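Local coordinates for probable mannosyltransferase KTR4 (Saccharomyces cerevisiae, PDB 5A07), which is a probable mannosyltransferase with a glycosyltransferase fold of the GT-A type, here holding GDP and a manganese ion, at residues B[254-264]-B[314-325]; B[98-106]-B[242-250]. All blocks are in the same frame, centred on the assembly; numbering follows the deposited sequence.

Contact 1. Residues B[254-264]-B[314-325]; sequences KIYGFVLNLYD and TCHFWTNFEIVD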
loop_
_atom_site.group_PDB
_atom_site.type_symbol
_atom_site.label_atom_id
_atom_site.label_comp_id
_atom_site.label_asym_id
_atom_site.label_seq_id
_atom_site.Cartn_x
_atom_site.Cartn_y
_atom_site.Cartn_z
ATOM N N LYS B 254 -1.380 2.090 15.185
ATOM C CA LYS B 254 -1.446 1.619 13.852
ATOM C C LYS B 254 -0.122 1.785 13.161
ATOM O O LYS B 254 0.482 2.853 13.189
ATOM C CB LYS B 254 -2.538 2.356 13.068
ATOM C CG LYS B 254 -3.859 2.400 13.790
ATOM C CD LYS B 254 -4.431 1.035 14.060
ATOM C CE LYS B 254 -5.811 1.209 14.724
ATOM N NZ LYS B 254 -6.229 -0.158 15.060
ATOM N N ILE B 255 0.304 0.726 12.509
ATOM C CA ILE B 255 1.562 0.776 11.778
ATOM C C ILE B 255 1.408 1.008 10.285
ATOM O O ILE B 255 2.385 1.171 9.586
ATOM C CB ILE B 255 2.366 -0.519 11.974
ATOM C CG1 ILE B 255 1.656 -1.723 11.416
ATOM C CG2 ILE B 255 2.742 -0.646 13.482
ATOM C CD1 ILE B 255 2.520 -2.991 11.246
ATOM N N TYR B 256 0.163 0.950 9.789
ATOM C CA TYR B 256 -0.023 1.025 8.354
ATOM C C TYR B 256 -1.447 1.494 8.080
ATOM O O TYR B 256 -2.390 1.072 8.762
ATOM C CB TYR B 256 0.240 -0.309 7.705
ATOM C CG TYR B 256 0.367 -0.235 6.178
ATOM C CD1 TYR B 256 1.544 0.217 5.594
ATOM C CD2 TYR B 256 -0.650 -0.593 5.357
ATOM C CE1 TYR B 256 1.668 0.308 4.223
ATOM C CE2 TYR B 256 -0.506 -0.538 3.966
ATOM C CZ TYR B 256 0.671 -0.095 3.428
ATOM O OH TYR B 256 0.819 -0.026 2.079
ATOM N N GLY B 257 -1.572 2.371 7.103
ATOM C CA GLY B 257 -2.845 2.855 6.626
ATOM C C GLY B 257 -2.984 2.718 5.128
ATOM O O GLY B 257 -2.031 3.039 4.364
ATOM N N PHE B 258 -4.166 2.252 4.692
ATOM C CA PHE B 258 -4.448 2.060 3.305
ATOM C C PHE B 258 -5.865 2.534 2.989
ATOM O O PHE B 258 -6.696 2.718 3.882
ATOM C CB PHE B 258 -4.253 0.587 2.897
ATOM C CG PHE B 258 -5.357 -0.351 3.360
ATOM C CD1 PHE B 258 -5.349 -0.879 4.615
ATOM C CD2 PHE B 258 -6.401 -0.681 2.529
ATOM C CE1 PHE B 258 -6.367 -1.731 5.046
ATOM C CE2 PHE B 258 -7.430 -1.517 2.952
ATOM C CZ PHE B 258 -7.401 -2.020 4.218
ATOM N N VAL B 259 -6.107 2.715 1.710
ATOM C CA VAL B 259 -7.442 3.024 1.185
ATOM C C VAL B 259 -8.066 2.005 0.224
ATOM O O VAL B 259 -9.341 1.896 0.161
ATOM C CB VAL B 259 -7.576 4.441 0.556
ATOM C CG1 VAL B 259 -7.409 5.537 1.573
ATOM C CG2 VAL B 259 -6.597 4.649 -0.582
ATOM N N LEU B 260 -7.223 1.324 -0.553
ATOM C CA LEU B 260 -7.660 0.464 -1.595
ATOM C C LEU B 260 -6.907 -0.890 -1.471
ATOM O O LEU B 260 -5.749 -0.913 -1.073
ATOM C CB LEU B 260 -7.416 1.099 -3.003
ATOM C CG LEU B 260 -8.389 2.254 -3.279
ATOM C CD1 LEU B 260 -7.927 3.192 -4.393
ATOM C CD2 LEU B 260 -9.789 1.697 -3.566
ATOM N N ASN B 261 -7.554 -1.979 -1.855
ATOM C CA ASN B 261 -7.071 -3.348 -1.554
ATOM C C ASN B 261 -7.449 -4.190 -2.759
ATOM O O ASN B 261 -8.618 -4.353 -3.044
ATOM C CB ASN B 261 -7.826 -3.766 -0.272
ATOM C CG ASN B 261 -7.286 -5.009 0.370
ATOM O OD1 ASN B 261 -7.141 -6.076 -0.274
ATOM N ND2 ASN B 261 -7.032 -4.905 1.673
ATOM N N LEU B 262 -6.466 -4.715 -3.472
ATOM C CA LEU B 262 -6.634 -5.277 -4.781
ATOM C C LEU B 262 -5.957 -6.656 -4.950
ATOM O O LEU B 262 -5.025 -7.009 -4.256
ATOM C CB LEU B 262 -5.969 -4.370 -5.869
ATOM C CG LEU B 262 -6.349 -2.885 -5.979
ATOM C CD1 LEU B 262 -5.571 -2.210 -7.127
ATOM C CD2 LEU B 262 -7.832 -2.757 -6.189
ATOM N N TYR B 263 -6.395 -7.328 -5.971
ATOM C CA TYR B 263 -5.720 -8.486 -6.514
ATOM C C TYR B 263 -4.587 -7.961 -7.421
ATOM O O TYR B 263 -4.716 -6.915 -8.046
ATOM C CB TYR B 263 -6.657 -9.361 -7.306
ATOM C CG TYR B 263 -7.598 -10.138 -6.436
ATOM C CD1 TYR B 263 -8.772 -9.548 -5.940
ATOM C CD2 TYR B 263 -7.305 -11.412 -6.043
ATOM C CE1 TYR B 263 -9.642 -10.260 -5.094
ATOM C CE2 TYR B 263 -8.159 -12.136 -5.152
ATOM C CZ TYR B 263 -9.337 -11.546 -4.700
ATOM O OH TYR B 263 -10.168 -12.225 -3.808
ATOM N N ASP B 264 -3.549 -8.751 -7.547
ATOM C CA ASP B 264 -2.490 -8.437 -8.441
ATOM C C ASP B 264 -2.515 -9.351 -9.678
ATOM O O ASP B 264 -3.193 -10.340 -9.738
ATOM C CB ASP B 264 -1.148 -8.582 -7.722
ATOM C CG ASP B 264 -0.086 -7.525 -8.197
ATOM O OD1 ASP B 264 -0.162 -7.033 -9.313
ATOM O OD2 ASP B 264 0.826 -7.211 -7.463
ATOM N N THR B 314 -3.138 -13.187 -4.038
ATOM C CA THR B 314 -2.549 -11.995 -4.682
ATOM C C THR B 314 -3.137 -10.721 -4.155
ATOM O O THR B 314 -2.810 -9.621 -4.643
ATOM C CB THR B 314 -2.514 -12.031 -6.216
ATOM O OG1 THR B 314 -3.829 -11.818 -6.738
ATOM C CG2 THR B 314 -1.990 -13.340 -6.695
ATOM N N CYS B 315 -3.955 -10.793 -3.092
ATOM C CA CYS B 315 -4.469 -9.542 -2.484
ATOM C C CYS B 315 -3.333 -8.731 -1.870
ATOM O O CYS B 315 -2.393 -9.262 -1.273
ATOM C CB CYS B 315 -5.521 -9.848 -1.438
ATOM S SG CYS B 315 -6.999 -10.539 -2.204
ATOM N N HIS B 316 -3.402 -7.395 -2.072
ATOM C CA HIS B 316 -2.428 -6.496 -1.556
ATOM C C HIS B 316 -3.010 -5.114 -1.292
ATOM O O HIS B 316 -3.992 -4.725 -1.919
ATOM C CB HIS B 316 -1.216 -6.431 -2.515
ATOM C CG HIS B 316 -1.548 -5.904 -3.875
ATOM N ND1 HIS B 316 -2.120 -6.677 -4.877
ATOM C CD2 HIS B 316 -1.431 -4.667 -4.382
ATOM C CE1 HIS B 316 -2.309 -5.924 -5.942
ATOM N NE2 HIS B 316 -1.885 -4.709 -5.677
ATOM N N PHE B 317 -2.391 -4.386 -0.381
ATOM C CA PHE B 317 -2.728 -2.968 -0.191
ATOM C C PHE B 317 -2.177 -2.258 -1.421
ATOM O O PHE B 317 -1.062 -2.531 -1.838
ATOM C CB PHE B 317 -2.097 -2.411 1.062
ATOM C CG PHE B 317 -2.366 -3.266 2.270
ATOM C CD1 PHE B 317 -3.667 -3.380 2.743
ATOM C CD2 PHE B 317 -1.347 -3.951 2.910
ATOM C CE1 PHE B 317 -3.969 -4.246 3.800
ATOM C CE2 PHE B 317 -1.628 -4.765 3.970
ATOM C CZ PHE B 317 -2.933 -4.909 4.410
ATOM N N TRP B 318 -2.943 -1.309 -1.946
ATOM C CA TRP B 318 -2.522 -0.623 -3.167
ATOM C C TRP B 318 -1.689 0.580 -2.835
ATOM O O TRP B 318 -2.208 1.699 -2.599
ATOM C CB TRP B 318 -3.743 -0.226 -3.962
ATOM C CG TRP B 318 -3.437 -0.077 -5.467
ATOM C CD1 TRP B 318 -2.534 -0.772 -6.191
ATOM C CD2 TRP B 318 -4.100 0.795 -6.354
ATOM N NE1 TRP B 318 -2.609 -0.375 -7.543
ATOM C CE2 TRP B 318 -3.566 0.585 -7.644
ATOM C CE3 TRP B 318 -5.065 1.775 -6.187
ATOM C CZ2 TRP B 318 -3.969 1.329 -8.726
ATOM C CZ3 TRP B 318 -5.504 2.465 -7.306
ATOM C CH2 TRP B 318 -4.969 2.218 -8.542
ATOM N N THR B 319 -0.404 0.350 -2.838
ATOM C CA THR B 319 0.562 1.229 -2.170
ATOM C C THR B 319 0.800 2.612 -2.804
ATOM O O THR B 319 1.545 3.395 -2.250
ATOM C CB THR B 319 1.951 0.538 -2.064
ATOM O OG1 THR B 319 2.353 0.139 -3.370
ATOM C CG2 THR B 319 1.837 -0.696 -1.106
ATOM N N ASN B 320 0.190 2.952 -3.946
ATOM C CA ASN B 320 0.357 4.323 -4.408
ATOM C C ASN B 320 -0.036 5.344 -3.359
ATOM O O ASN B 320 0.435 6.466 -3.367
ATOM C CB ASN B 320 -0.278 4.565 -5.772
ATOM C CG ASN B 320 -1.748 4.171 -5.857
ATOM O OD1 ASN B 320 -2.586 4.745 -5.197
ATOM N ND2 ASN B 320 -2.045 3.255 -6.728
ATOM N N PHE B 321 -0.987 4.982 -2.510
ATOM C CA PHE B 321 -1.253 5.675 -1.234
ATOM C C PHE B 321 -0.848 4.741 -0.115
ATOM O O PHE B 321 -1.208 3.577 -0.142
ATOM C CB PHE B 321 -2.760 5.935 -1.085
ATOM C CG PHE B 321 -3.183 6.374 0.327
ATOM C CD1 PHE B 321 -3.360 5.439 1.338
ATOM C CD2 PHE B 321 -3.324 7.671 0.636
ATOM C CE1 PHE B 321 -3.745 5.824 2.623
ATOM C CE2 PHE B 321 -3.673 8.072 1.892
ATOM C CZ PHE B 321 -3.880 7.163 2.899
ATOM N N GLU B 322 -0.046 5.193 0.831
ATOM C CA GLU B 322 0.138 4.397 2.052
ATOM C C GLU B 322 0.600 5.358 3.168
ATOM O O GLU B 322 1.302 6.354 2.889
ATOM C CB GLU B 322 1.054 3.204 1.841
ATOM C CG GLU B 322 2.433 3.554 1.318
ATOM C CD GLU B 322 3.349 2.372 1.060
ATOM O OE1 GLU B 322 3.123 1.195 1.489
ATOM O OE2 GLU B 322 4.379 2.638 0.431
ATOM N N ILE B 323 0.127 5.131 4.404
ATOM C CA ILE B 323 0.647 5.830 5.599
ATOM C C ILE B 323 1.429 4.703 6.303
ATOM O O ILE B 323 0.853 3.657 6.606
ATOM C CB ILE B 323 -0.452 6.268 6.519
ATOM C CG1 ILE B 323 -1.561 7.073 5.839
ATOM C CG2 ILE B 323 0.119 7.099 7.628
ATOM C CD1 ILE B 323 -1.102 8.262 5.163
ATOM N N VAL B 324 2.691 4.901 6.571
ATOM C CA VAL B 324 3.487 3.788 7.088
ATOM C C VAL B 324 4.389 4.228 8.244
ATOM O O VAL B 324 5.012 5.303 8.239
ATOM C CB VAL B 324 4.211 2.986 5.978
ATOM C CG1 VAL B 324 5.026 3.864 5.113
ATOM C CG2 VAL B 324 5.045 1.865 6.602
ATOM N N ASP B 325 4.384 3.385 9.267
ATOM C CA ASP B 325 5.236 3.496 10.426
ATOM C C ASP B 325 6.553 2.838 10.034
ATOM O O ASP B 325 6.669 1.622 9.915
ATOM C CB ASP B 325 4.571 2.819 11.636
ATOM C CG ASP B 325 5.375 2.943 12.963
ATOM O OD1 ASP B 325 6.601 3.244 12.886
ATOM O OD2 ASP B 325 4.752 2.781 14.059
HETATM O O HOH W 1 2.554 3.682 14.713
HETATM O O HOH W 2 -1.660 1.019 0.765
HETATM O O HOH W 3 -4.172 2.087 -0.384
#
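Phe-317 packs against both Tyr-256 and Phe-258, and the three rings form an aromatic cluster. Phe-317 CD1 lies over one face of the Phe-258 ring, 3.5 Å from Phe-258 CG, and the two planes are 41° apart. Tyr-256 CE2 meets Phe-317 CD2 at 3.7 Å, again with tilted planes. Leu-262, on the other face of the sheet beside His-316, reaches Trp-318. Leu-262 CD1 sits almost on the normal of the Trp-318 five-membered ring, a CH-pi contact, while Leu-260 CD1 comes to the indole edge. Val-259 CG1 lies over one face of the Phe-321 ring, a second CH-pi contact.

The backbones form two antiparallel ladders within the mixed central sheet of the GT-A fold. One pairs 256-257 with 323-324, the other 261-262 with 316-317. The register slips by two residues between them, where a type I turn runs from Trp-318 to Phe-321. At the far end Cys-315 SG, in a disulfide with Cys-417, lies over the Tyr-263 ring. The His-316 ring is fixed by ND1 donating straight to Thr-314 O, 3.0 Å away.

Tyr-256 holds CG anti to its own N (chi1 -167°), which carries OH to Glu-322 OE1 at 2.7 Å. That carboxylate stands nearly perpendicular to the ring, and its OE2 forms salt bridges with Arg-230 and Arg-358. Water 1 donates to both Lys-254 O and Asp-325 OD2, while Asp-325 OD1 forms a salt bridge with Lys-226.

Contact 2. Residues B[98-106]-B[242-250]; sequences PLAGKAKGT and NYDVFQFMN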
loop_
_atom_site.group_PDB
_atom_site.type_symbol
_atom_site.label_atom_id
_atom_site.label_comp_id
_atom_site.label_asym_id
_atom_site.label_seq_id
_atom_site.Cartn_x
_atom_site.Cartn_y
_atom_site.Cartn_z
ATOM N N PRO B 98 -2.017 21.493 20.605
ATOM C CA PRO B 98 -0.567 21.401 20.832
ATOM C C PRO B 98 0.157 20.270 20.108
ATOM O O PRO B 98 1.271 20.466 19.674
ATOM C CB PRO B 98 -0.420 21.163 22.343
ATOM C CG PRO B 98 -1.734 21.543 22.950
ATOM C CD PRO B 98 -2.798 21.557 21.862
ATOM N N LEU B 99 -0.443 19.089 19.975
ATOM C CA LEU B 99 0.200 17.993 19.249
ATOM C C LEU B 99 0.090 18.084 17.719
ATOM O O LEU B 99 0.640 17.242 17.009
ATOM C CB LEU B 99 -0.362 16.666 19.743
ATOM C CG LEU B 99 -0.037 16.332 21.229
ATOM C CD1 LEU B 99 -0.843 15.105 21.674
ATOM C CD2 LEU B 99 1.445 16.092 21.401
ATOM N N ALA B 100 -0.669 19.043 17.194
ATOM C CA ALA B 100 -0.892 19.094 15.756
ATOM C C ALA B 100 0.394 19.387 15.063
ATOM O O ALA B 100 1.112 20.328 15.375
ATOM C CB ALA B 100 -1.898 20.156 15.414
ATOM N N GLY B 101 0.743 18.573 14.108
ATOM C CA GLY B 101 1.938 18.858 13.324
ATOM C C GLY B 101 3.171 18.297 13.942
ATOM O O GLY B 101 4.245 18.455 13.364
ATOM N N LYS B 102 3.072 17.656 15.101
ATOM C CA LYS B 102 4.290 17.329 15.856
ATOM C C LYS B 102 4.743 15.932 15.696
ATOM O O LYS B 102 5.760 15.592 16.262
ATOM C CB LYS B 102 4.126 17.547 17.372
ATOM C CG LYS B 102 3.612 18.913 17.784
ATOM C CD LYS B 102 4.213 20.031 16.945
ATOM C CE LYS B 102 5.536 20.434 17.494
ATOM N NZ LYS B 102 5.199 21.324 18.631
ATOM N N ALA B 103 4.039 15.089 14.935
ATOM C CA ALA B 103 4.562 13.792 14.691
ATOM C C ALA B 103 5.797 13.874 13.864
ATOM O O ALA B 103 6.018 14.839 13.107
ATOM C CB ALA B 103 3.508 12.925 14.028
ATOM N N LYS B 104 6.656 12.864 13.963
ATOM C CA LYS B 104 7.849 12.828 13.119
ATOM C C LYS B 104 7.520 12.178 11.746
ATOM O O LYS B 104 7.810 11.008 11.500
ATOM C CB LYS B 104 8.990 12.014 13.751
ATOM C CG LYS B 104 9.279 12.321 15.166
ATOM C CD LYS B 104 9.962 13.584 15.378
ATOM C CE LYS B 104 10.867 13.436 16.623
ATOM N NZ LYS B 104 11.007 14.816 17.175
ATOM N N GLY B 105 6.907 12.979 10.879
ATOM C CA GLY B 105 6.335 12.472 9.671
ATOM C C GLY B 105 6.578 13.414 8.521
ATOM O O GLY B 105 6.791 14.632 8.745
ATOM N N THR B 106 6.538 12.837 7.312
ATOM C CA THR B 106 6.696 13.590 6.091
ATOM C C THR B 106 5.771 13.007 5.046
ATOM O O THR B 106 5.477 11.808 5.066
ATOM C CB THR B 106 8.142 13.581 5.604
ATOM O OG1 THR B 106 8.353 14.504 4.534
ATOM C CG2 THR B 106 8.592 12.174 5.225
ATOM N N ASN B 242 -9.861 16.357 9.071
ATOM C CA ASN B 242 -9.721 17.374 10.106
ATOM C C ASN B 242 -9.071 16.901 11.440
ATOM O O ASN B 242 -9.295 17.473 12.495
ATOM C CB ASN B 242 -11.092 17.984 10.363
ATOM C CG ASN B 242 -11.503 18.873 9.233
ATOM O OD1 ASN B 242 -10.741 19.701 8.788
ATOM N ND2 ASN B 242 -12.687 18.710 8.770
ATOM N N TYR B 243 -8.278 15.865 11.364
ATOM C CA TYR B 243 -7.454 15.385 12.453
ATOM C C TYR B 243 -6.103 15.069 11.885
ATOM O O TYR B 243 -5.973 14.771 10.700
ATOM C CB TYR B 243 -8.051 14.142 13.131
ATOM C CG TYR B 243 -8.272 12.955 12.209
ATOM C CD1 TYR B 243 -9.385 12.885 11.431
ATOM C CD2 TYR B 243 -7.312 11.956 12.111
ATOM C CE1 TYR B 243 -9.585 11.834 10.567
ATOM C CE2 TYR B 243 -7.488 10.916 11.265
ATOM C CZ TYR B 243 -8.629 10.845 10.496
ATOM O OH TYR B 243 -8.827 9.824 9.648
ATOM N N ASP B 244 -5.101 15.124 12.741
ATOM C CA ASP B 244 -3.698 14.770 12.396
ATOM C C ASP B 244 -3.574 13.261 12.212
ATOM O O ASP B 244 -3.777 12.492 13.136
ATOM C CB ASP B 244 -2.780 15.272 13.490
ATOM C CG ASP B 244 -1.302 15.130 13.171
ATOM O OD1 ASP B 244 -0.860 14.077 12.654
ATOM O OD2 ASP B 244 -0.556 16.100 13.410
ATOM N N VAL B 245 -3.302 12.849 10.982
ATOM C CA VAL B 245 -3.323 11.463 10.595
ATOM C C VAL B 245 -2.186 10.693 11.202
ATOM O O VAL B 245 -2.373 9.608 11.736
ATOM C CB VAL B 245 -3.311 11.344 9.047
ATOM C CG1 VAL B 245 -3.096 9.934 8.564
ATOM C CG2 VAL B 245 -4.635 11.823 8.492
ATOM N N PHE B 246 -0.998 11.267 11.172
ATOM C CA PHE B 246 0.140 10.608 11.861
ATOM C C PHE B 246 -0.095 10.458 13.355
ATOM O O PHE B 246 0.226 9.412 13.937
ATOM C CB PHE B 246 1.459 11.335 11.606
ATOM C CG PHE B 246 1.872 11.439 10.175
ATOM C CD1 PHE B 246 1.778 10.387 9.318
ATOM C CD2 PHE B 246 2.490 12.573 9.710
ATOM C CE1 PHE B 246 2.249 10.464 8.033
ATOM C CE2 PHE B 246 2.934 12.657 8.386
ATOM C CZ PHE B 246 2.808 11.583 7.555
ATOM N N GLN B 247 -0.647 11.454 13.982
ATOM C CA GLN B 247 -0.931 11.353 15.445
ATOM C C GLN B 247 -2.032 10.332 15.709
ATOM O O GLN B 247 -1.992 9.679 16.730
ATOM C CB GLN B 247 -1.289 12.729 16.096
ATOM C CG GLN B 247 -0.145 13.734 16.048
ATOM C CD GLN B 247 1.031 13.415 16.979
ATOM O OE1 GLN B 247 1.328 12.284 17.230
ATOM N NE2 GLN B 247 1.691 14.456 17.484
ATOM N N PHE B 248 -3.031 10.213 14.813
ATOM C CA PHE B 248 -4.004 9.170 14.933
ATOM C C PHE B 248 -3.357 7.804 14.898
ATOM O O PHE B 248 -3.639 6.921 15.734
ATOM C CB PHE B 248 -5.080 9.292 13.852
ATOM C CG PHE B 248 -5.911 8.080 13.712
ATOM C CD1 PHE B 248 -7.006 7.886 14.525
ATOM C CD2 PHE B 248 -5.574 7.092 12.772
ATOM C CE1 PHE B 248 -7.769 6.721 14.462
ATOM C CE2 PHE B 248 -6.353 5.931 12.658
ATOM C CZ PHE B 248 -7.440 5.729 13.522
ATOM N N MET B 249 -2.416 7.631 13.989
ATOM C CA MET B 249 -1.710 6.330 13.866
ATOM C C MET B 249 -0.962 6.015 15.173
ATOM O O MET B 249 -0.984 4.884 15.688
ATOM C CB MET B 249 -0.667 6.336 12.738
ATOM C CG MET B 249 -1.096 6.681 11.328
ATOM S SD MET B 249 -2.172 5.463 10.712
ATOM C CE MET B 249 -0.955 4.215 10.195
ATOM N N ASN B 250 -0.238 6.992 15.636
ATOM C CA ASN B 250 0.582 6.816 16.811
ATOM C C ASN B 250 -0.278 6.543 18.048
ATOM O O ASN B 250 -0.030 5.580 18.794
ATOM C CB ASN B 250 1.414 8.078 17.051
ATOM C CG ASN B 250 2.485 7.836 18.058
ATOM O OD1 ASN B 250 3.463 7.187 17.789
ATOM N ND2 ASN B 250 2.235 8.269 19.254
#
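Asp-244 and Gln-247, at the start of helix 245-251, grip the type II turn that runs from Leu-99 to Lys-102. The turn leads into strand 105-110 of the central GT-A sheet, and Asp-244 is the N-cap of the helix.

Two hydrogen bonds cross between the segments. Gly-101 N donates to Asp-244 OD2 at 2.9 Å, nearly in line with the C-O bond. Gln-247 NE2 donates to Leu-99 O at 3.0 Å, in the carbonyl plane and on a lone pair. Leu-99 O also accepts the closing bond of the turn from Lys-102 N, so two donors hold it. The bend of the Gln-247 chain at chi2 (-71°) brings its amide back to the turn.

The Asp-244 carboxylate divides its work. OD1 takes the capping bond from Gln-247 N at 2.9 Å, which reaches it from above the carboxylate plane. OD2 serves the turn and also the hydroxyl of Tyr-136, which bonds Ala-103 N as well.

Van der Waals contacts continue from the turn to the strand. Ala-103 CB points at the helix and meets Phe-246 CB at 3.5 Å. The Phe-246 ring extends along the start of the strand, beside Gly-105. Tyr-136 packs edge-to-face with the same ring. Phe-246 CE2 approaches Gly-105 CA to 3.6 Å, and Phe-246 CZ lies 3.7 Å from the backbone carbonyl Thr-106 O.

The centres of contacts 1 and 2 are about 19 Å apart, and both involve the same mixed sheet, contact 2 through strand 105-110. Both segments of contact 2 precede those of contact 1 in the sequence. Helix 245-251 of contact 2 is followed by strand 256-262 of contact 1. Met-249 joins them: its O probably accepts a hydrogen bond from Lys-254 N, its CE packs on the backbone N atoms of Tyr-256 and Gly-257, and its CG on Ile-323 CG2. Strand 227-230 lies between 105-110 and 322-325, pairing with both. Contact 1, its Trp-318 side chain about 6 Å from GDP, lies beside the GDP and manganese site; contact 2 ties the helix to strand 105-110 away from it.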